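Local coordinates for protein putative cytosine/guanine deaminase (Unidentified, PDB 2PAJ) that deaminates pteridines such as isoxanthopterin, hydrolysing 2-amino-4-hydroxypteridines to 2,4-dihydroxypteridines and ammonium in a zinc-dependent reaction, at residues L13-A18 / E58-A63. Residues are numbered along the deposited sequence; the frame is centred on the assembly and turned at random.
Sequences LIRNAA and ETIVDA
Leu13 lays its CB over one face of the Glu58 carboxylate, on the OE1 side and 3.9 Å from Glu58 CD. The polar ends of that flat group are held by other residues: OE2 forms a salt bridge to Arg40 and a hydrogen bond to Ser11, and OE1 receives a weak bond from the Arg55 amide. From Leu13 the two strands run parallel, their segment axes 4.8 Å apart. Leu13 N donates to Thr59 O (2.7 Å), and Leu13 O accepts from Val61 N. Arg15 N then donates to Val61 O, and Arg15 O accepts from Ala63 N (2.8 Å). On the inner face Ile14 and Val61 lie side by side, CG1 against CG1. Val61 CG1 sits between its own backbone N and carbonyl carbon (chi1 42°), which turns it to Ile14; Ile14 CG2 meets Ala63 CB at 3.7 Å. Met444 and Phe447 of strand 442-448 cover this face, with Ile68. On the other face the aliphatic part of Arg15 crosses Ile60, CD resting on CG2 (3.5 Å), and Pro54 touches both. Asn16, with positive phi (56°), turns the chain after Arg15; its ND2 and Asp62 OD1 share Thr64 OG1. The pair is the parallel edge of a four-stranded mixed sheet, 59-62 outermost, packed against strand 442-448, consistent with the small beta-sandwich domain beside the TIM barrel, as in amidohydrolases of this family, away from the zinc site.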
ATOM      1  N   LEU A  13     -19.925   6.541 -17.110  1.00 59.02           N
ATOM      2  CA  LEU A  13     -19.468   7.885 -17.384  1.00 57.74           C
ATOM      3  C   LEU A  13     -19.508   8.749 -16.137  1.00 57.50           C
ATOM      4  O   LEU A  13     -20.565   9.021 -15.581  1.00 56.69           O
ATOM      5  CB  LEU A  13     -20.318   8.518 -18.486  1.00 57.23           C
ATOM      6  CG  LEU A  13     -19.842   9.833 -19.112  1.00 57.47           C
ATOM      7  CD1 LEU A  13     -18.659   9.567 -20.013  1.00 55.68           C
ATOM      8  CD2 LEU A  13     -20.972  10.465 -19.910  1.00 57.76           C
ATOM      9  N   ILE A  14     -18.329   9.150 -15.688  1.00 58.07           N
ATOM     10  CA  ILE A  14     -18.209  10.030 -14.541  1.00 59.07           C
ATOM     11  C   ILE A  14     -18.260  11.401 -15.209  1.00 58.23           C
ATOM     12  O   ILE A  14     -17.436  11.710 -16.075  1.00 57.36           O
ATOM     13  CB  ILE A  14     -16.856   9.812 -13.829  1.00 60.96           C
ATOM     14  CG1 ILE A  14     -16.737   8.349 -13.382  1.00 60.65           C
ATOM     15  CG2 ILE A  14     -16.730  10.734 -12.631  1.00 61.05           C
ATOM     16  CD1 ILE A  14     -15.392   8.003 -12.786  1.00 60.89           C
ATOM     17  N   ARG A  15     -19.246  12.209 -14.838  1.00 58.04           N
ATOM     18  CA  ARG A  15     -19.394  13.508 -15.475  1.00 57.62           C
ATOM     19  C   ARG A  15     -19.226  14.727 -14.592  1.00 56.11           C
ATOM     20  O   ARG A  15     -19.495  14.698 -13.387  1.00 55.26           O
ATOM     21  CB  ARG A  15     -20.772  13.637 -16.131  1.00 58.72           C
ATOM     22  CG  ARG A  15     -21.335  12.392 -16.767  1.00 62.15           C
ATOM     23  CD  ARG A  15     -22.695  12.728 -17.360  1.00 65.37           C
ATOM     24  NE  ARG A  15     -22.584  13.748 -18.410  1.00 67.77           N
ATOM     25  CZ  ARG A  15     -23.602  14.476 -18.869  1.00 67.77           C
ATOM     26  NH1 ARG A  15     -24.827  14.310 -18.371  1.00 67.18           N
ATOM     27  NH2 ARG A  15     -23.397  15.362 -19.838  1.00 66.42           N
ATOM     28  N   ASN A  16     -18.784  15.800 -15.241  1.00 54.54           N
ATOM     29  CA  ASN A  16     -18.640  17.112 -14.632  1.00 52.35           C
ATOM     30  C   ASN A  16     -17.769  17.221 -13.389  1.00 51.97           C
ATOM     31  O   ASN A  16     -18.194  17.764 -12.374  1.00 52.14           O
ATOM     32  CB  ASN A  16     -20.045  17.637 -14.343  1.00 51.45           C
ATOM     33  CG  ASN A  16     -20.079  19.116 -14.149  1.00 51.93           C
ATOM     34  OD1 ASN A  16     -19.548  19.868 -14.962  1.00 50.94           O
ATOM     35  ND2 ASN A  16     -20.718  19.556 -13.072  1.00 50.98           N
ATOM     36  N   ALA A  17     -16.542  16.720 -13.471  1.00 52.41           N
ATOM     37  CA  ALA A  17     -15.630  16.775 -12.330  1.00 51.70           C
ATOM     38  C   ALA A  17     -15.063  18.190 -12.171  1.00 51.75           C
ATOM     39  O   ALA A  17     -14.781  18.875 -13.161  1.00 53.44           O
ATOM     40  CB  ALA A  17     -14.502  15.782 -12.519  1.00 49.11           C
ATOM     41  N   ALA A  18     -14.901  18.627 -10.924  1.00 49.43           N
ATOM     42  CA  ALA A  18     -14.370  19.949 -10.639  1.00 46.71           C
ATOM     43  C   ALA A  18     -12.866  19.979 -10.894  1.00 47.31           C
ATOM     44  O   ALA A  18     -12.301  21.023 -11.201  1.00 47.98           O
ATOM     45  CB  ALA A  18     -14.669  20.323  -9.197  1.00 45.36           C
ATOM     46  N   GLU A  58     -25.985   3.727 -20.654  1.00 65.86           N
ATOM     47  CA  GLU A  58     -24.710   3.771 -19.954  1.00 64.21           C
ATOM     48  C   GLU A  58     -24.899   4.222 -18.509  1.00 63.63           C
ATOM     49  O   GLU A  58     -25.833   4.961 -18.198  1.00 63.62           O
ATOM     50  CB  GLU A  58     -23.773   4.722 -20.683  1.00 64.92           C
ATOM     51  CG  GLU A  58     -22.375   4.762 -20.133  1.00 67.10           C
ATOM     52  CD  GLU A  58     -21.508   5.744 -20.883  1.00 68.68           C
ATOM     53  OE1 GLU A  58     -21.826   6.956 -20.835  1.00 70.78           O
ATOM     54  OE2 GLU A  58     -20.524   5.306 -21.524  1.00 68.74           O
ATOM     55  N   THR A  59     -24.026   3.765 -17.618  1.00 62.64           N
ATOM     56  CA  THR A  59     -24.128   4.169 -16.222  1.00 61.55           C
ATOM     57  C   THR A  59     -23.534   5.552 -16.076  1.00 61.85           C
ATOM     58  O   THR A  59     -22.471   5.849 -16.641  1.00 61.50           O
ATOM     59  CB  THR A  59     -23.359   3.227 -15.295  1.00 61.22           C
ATOM     60  OG1 THR A  59     -23.966   1.931 -15.329  1.00 62.99           O
ATOM     61  CG2 THR A  59     -23.364   3.757 -13.863  1.00 57.45           C
ATOM     62  N   ILE A  60     -24.222   6.405 -15.329  1.00 60.95           N
ATOM     63  CA  ILE A  60     -23.726   7.752 -15.138  1.00 60.18           C
ATOM     64  C   ILE A  60     -23.597   8.124 -13.683  1.00 59.91           C
ATOM     65  O   ILE A  60     -24.480   7.848 -12.874  1.00 60.58           O
ATOM     66  CB  ILE A  60     -24.625   8.781 -15.850  1.00 58.84           C
ATOM     67  CG1 ILE A  60     -24.522   8.584 -17.358  1.00 58.18           C
ATOM     68  CG2 ILE A  60     -24.201  10.197 -15.484  1.00 58.49           C
ATOM     69  CD1 ILE A  60     -25.335   9.550 -18.140  1.00 60.06           C
ATOM     70  N   VAL A  61     -22.467   8.728 -13.350  1.00 59.76           N
ATOM     71  CA  VAL A  61     -22.220   9.168 -11.989  1.00 61.20           C
ATOM     72  C   VAL A  61     -21.880  10.656 -12.060  1.00 60.89           C
ATOM     73  O   VAL A  61     -20.896  11.054 -12.691  1.00 60.45           O
ATOM     74  CB  VAL A  61     -21.069   8.345 -11.323  1.00 60.18           C
ATOM     75  CG1 VAL A  61     -19.953   8.137 -12.291  1.00 62.27           C
ATOM     76  CG2 VAL A  61     -20.554   9.056 -10.090  1.00 60.71           C
ATOM     77  N   ASP A  62     -22.730  11.470 -11.433  1.00 60.51           N
ATOM     78  CA  ASP A  62     -22.580  12.923 -11.403  1.00 59.93           C
ATOM     79  C   ASP A  62     -21.516  13.365 -10.399  1.00 59.46           C
ATOM     80  O   ASP A  62     -21.745  13.388  -9.185  1.00 58.18           O
ATOM     81  CB  ASP A  62     -23.927  13.562 -11.059  1.00 62.54           C
ATOM     82  CG  ASP A  62     -23.890  15.073 -11.122  1.00 64.56           C
ATOM     83  OD1 ASP A  62     -23.322  15.601 -12.101  1.00 67.21           O
ATOM     84  OD2 ASP A  62     -24.430  15.731 -10.200  1.00 65.17           O
ATOM     85  N   ALA A  63     -20.352  13.722 -10.924  1.00 58.79           N
ATOM     86  CA  ALA A  63     -19.242  14.148 -10.089  1.00 58.37           C
ATOM     87  C   ALA A  63     -19.169  15.655 -10.026  1.00 58.78           C
ATOM     88  O   ALA A  63     -18.085  16.233  -9.945  1.00 57.63           O
ATOM     89  CB  ALA A  63     -17.931  13.585 -10.626  1.00 58.00           C
TER